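PDB 6KUA: cysteine hydrolase from Staphylococcus aureus, which probably hydrolyses nicotinamide to nicotinic acid and ammonia, as a zinc-bound nicotinamidase of the isochorismatase-like cysteine hydrolase family. Local coordinates for residues A5-D10 with H48-M53. Residues are numbered along the deposited sequence; the frame is centred on the assembly and turned at random.
Sequences ALLVVD and HIFFLM
Val-8 and Phe-51 stand side by side on one face of two neighbouring parallel strands, and the branched valine packs against the CD2-CE2 border of the Phe-51 ring. Its CB lies 3.8 Å from Phe-51 CD2; of its methyls, CG1 comes near CD2 and CE2, and CG2 near CE2. On the same face the Leu-6 methyl CD2 meets Ile-49 CG2 at 4.0 Å. Helix 32-44 covers this face: Ile-39 rests on Leu-6 and Phe-51, and Phe-42 on Leu-6 and Ile-49.

On the other face, Leu-7 fills the notch between Phe-50 and Leu-52: its branch CD2 abuts the root of the Phe-50 ring, 3.9 Å from Phe-50 CB, and its CB takes Leu-52 CD1 at 3.9 Å. Phe-50 CG lies anti to its carbonyl carbon (chi1 -61°), on the side from which the ring runs back toward Ala-5. There the small bump of Ala-5 CB meets the ring corner Phe-50 CE1 at 3.8 Å. Leu-6 O, which accepts Phe-50 N, lies in the ring plane at its edge. Leu-119 of helix 115-121 touches both Ala-5 and Phe-50, and His-100 stacks on the Phe-50 ring.

Five backbone hydrogen bonds fix the register, alternating in direction from Leu-6 N to His-48 O up to Asp-10 N to Leu-52 O; Val-8 N to Phe-50 O is almost straight at 179°. Beyond the last one, Asp-10 OD1 lies 3.6 Å from Met-53 CA and accepts a bond from Asp-54 N, while OD2 forms a salt bridge with Lys-104. Parallel strands sandwiched between helices, with the Asp-10 side chain about 7 Å from the zinc ion, characterise the alpha/beta/alpha isochorismatase-like fold; Asp-10 beside Lys-104 is consistent with the Asp-Lys-Cys triad of nicotinamidases.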
loop_
_atom_site.group_PDB
_atom_site.type_symbol
_atom_site.label_atom_id
_atom_site.label_comp_id
_atom_site.label_asym_id
_atom_site.label_seq_id
_atom_site.Cartn_x
_atom_site.Cartn_y
_atom_site.Cartn_z
ATOM N N ALA A 5 -10.522 -17.855 4.110
ATOM C CA ALA A 5 -10.306 -17.363 5.460
ATOM C C ALA A 5 -11.545 -16.609 5.896
ATOM O O ALA A 5 -12.275 -16.045 5.073
ATOM C CB ALA A 5 -9.053 -16.464 5.565
ATOM N N LEU A 6 -11.799 -16.649 7.195
ATOM C CA LEU A 6 -12.905 -15.934 7.796
ATOM C C LEU A 6 -12.358 -14.685 8.470
ATOM O O LEU A 6 -11.405 -14.766 9.252
ATOM C CB LEU A 6 -13.629 -16.830 8.809
ATOM C CG LEU A 6 -14.779 -16.189 9.579
ATOM C CD1 LEU A 6 -15.935 -15.877 8.653
ATOM C CD2 LEU A 6 -15.232 -17.116 10.689
ATOM N N LEU A 7 -12.938 -13.535 8.161
ATOM C CA LEU A 7 -12.559 -12.277 8.797
ATOM C C LEU A 7 -13.701 -11.841 9.701
ATOM O O LEU A 7 -14.804 -11.561 9.214
ATOM C CB LEU A 7 -12.254 -11.193 7.756
ATOM C CG LEU A 7 -11.266 -11.539 6.640
ATOM C CD1 LEU A 7 -10.942 -10.322 5.753
ATOM C CD2 LEU A 7 -9.986 -12.148 7.204
ATOM N N VAL A 8 -13.437 -11.783 11.005
ATOM C CA VAL A 8 -14.426 -11.370 12.003
ATOM C C VAL A 8 -14.083 -9.951 12.429
ATOM O O VAL A 8 -13.117 -9.727 13.167
ATOM C CB VAL A 8 -14.460 -12.319 13.204
ATOM C CG1 VAL A 8 -15.539 -11.873 14.202
ATOM C CG2 VAL A 8 -14.701 -13.740 12.718
ATOM N N VAL A 9 -14.879 -8.992 11.966
ATOM C CA VAL A 9 -14.557 -7.571 12.088
ATOM C C VAL A 9 -15.277 -6.976 13.297
ATOM O O VAL A 9 -16.514 -6.983 13.368
ATOM C CB VAL A 9 -14.917 -6.813 10.800
ATOM C CG1 VAL A 9 -14.502 -5.356 10.907
ATOM C CG2 VAL A 9 -14.234 -7.472 9.601
ATOM N N ASP A 10 -14.479 -6.487 14.254
ATOM C CA ASP A 10 -14.912 -5.601 15.345
ATOM C C ASP A 10 -16.126 -6.112 16.118
ATOM O O ASP A 10 -17.028 -5.347 16.474
ATOM C CB ASP A 10 -15.169 -4.192 14.814
ATOM C CG ASP A 10 -13.901 -3.401 14.692
ATOM O OD1 ASP A 10 -13.149 -3.340 15.692
ATOM O OD2 ASP A 10 -13.632 -2.867 13.594
ATOM N N HIS A 48 -8.329 -20.737 8.157
ATOM C CA HIS A 48 -7.797 -19.670 8.979
ATOM C C HIS A 48 -8.880 -18.667 9.339
ATOM O O HIS A 48 -9.734 -18.335 8.518
ATOM C CB HIS A 48 -6.633 -18.997 8.259
ATOM C CG HIS A 48 -5.427 -19.868 8.188
ATOM N ND1 HIS A 48 -4.516 -19.955 9.221
ATOM C CD2 HIS A 48 -5.019 -20.755 7.242
ATOM C CE1 HIS A 48 -3.579 -20.830 8.898
ATOM N NE2 HIS A 48 -3.863 -21.331 7.706
ATOM N N ILE A 49 -8.842 -18.202 10.585
ATOM C CA ILE A 49 -9.813 -17.258 11.121
ATOM C C ILE A 49 -9.047 -16.084 11.708
ATOM O O ILE A 49 -8.164 -16.275 12.552
ATOM C CB ILE A 49 -10.717 -17.893 12.195
ATOM C CG1 ILE A 49 -11.379 -19.165 11.661
ATOM C CG2 ILE A 49 -11.776 -16.906 12.615
ATOM C CD1 ILE A 49 -11.479 -20.276 12.673
ATOM N N PHE A 50 -9.401 -14.875 11.277
ATOM C CA PHE A 50 -8.747 -13.649 11.720
ATOM C C PHE A 50 -9.775 -12.812 12.463
ATOM O O PHE A 50 -10.824 -12.472 11.902
ATOM C CB PHE A 50 -8.158 -12.874 10.539
ATOM C CG PHE A 50 -7.105 -13.631 9.772
ATOM C CD1 PHE A 50 -7.457 -14.660 8.907
ATOM C CD2 PHE A 50 -5.758 -13.296 9.904
ATOM C CE1 PHE A 50 -6.486 -15.371 8.195
ATOM C CE2 PHE A 50 -4.770 -13.992 9.192
ATOM C CZ PHE A 50 -5.130 -15.027 8.336
ATOM N N PHE A 51 -9.492 -12.514 13.734
ATOM C CA PHE A 51 -10.290 -11.580 14.513
ATOM C C PHE A 51 -9.625 -10.210 14.432
ATOM O O PHE A 51 -8.482 -10.044 14.875
ATOM C CB PHE A 51 -10.428 -12.060 15.962
ATOM C CG PHE A 51 -11.207 -13.346 16.102
ATOM C CD1 PHE A 51 -10.580 -14.569 15.962
ATOM C CD2 PHE A 51 -12.572 -13.323 16.359
ATOM C CE1 PHE A 51 -11.302 -15.767 16.083
ATOM C CE2 PHE A 51 -13.292 -14.492 16.482
ATOM C CZ PHE A 51 -12.659 -15.720 16.345
ATOM N N LEU A 52 -10.318 -9.252 13.817
ATOM C CA LEU A 52 -9.782 -7.925 13.537
ATOM C C LEU A 52 -10.461 -6.916 14.451
ATOM O O LEU A 52 -11.690 -6.804 14.442
ATOM C CB LEU A 52 -9.993 -7.556 12.072
ATOM C CG LEU A 52 -9.108 -8.447 11.208
ATOM C CD1 LEU A 52 -9.920 -9.132 10.118
ATOM C CD2 LEU A 52 -7.975 -7.620 10.635
ATOM N N MET A 53 -9.662 -6.174 15.223
ATOM C CA MET A 53 -10.193 -5.377 16.324
ATOM C C MET A 53 -9.579 -3.986 16.382
ATOM O O MET A 53 -8.357 -3.843 16.447
ATOM C CB MET A 53 -9.958 -6.090 17.657
ATOM C CG MET A 53 -10.671 -7.431 17.741
ATOM S SD MET A 53 -12.437 -7.207 17.991
ATOM C CE MET A 53 -12.388 -5.716 18.968
#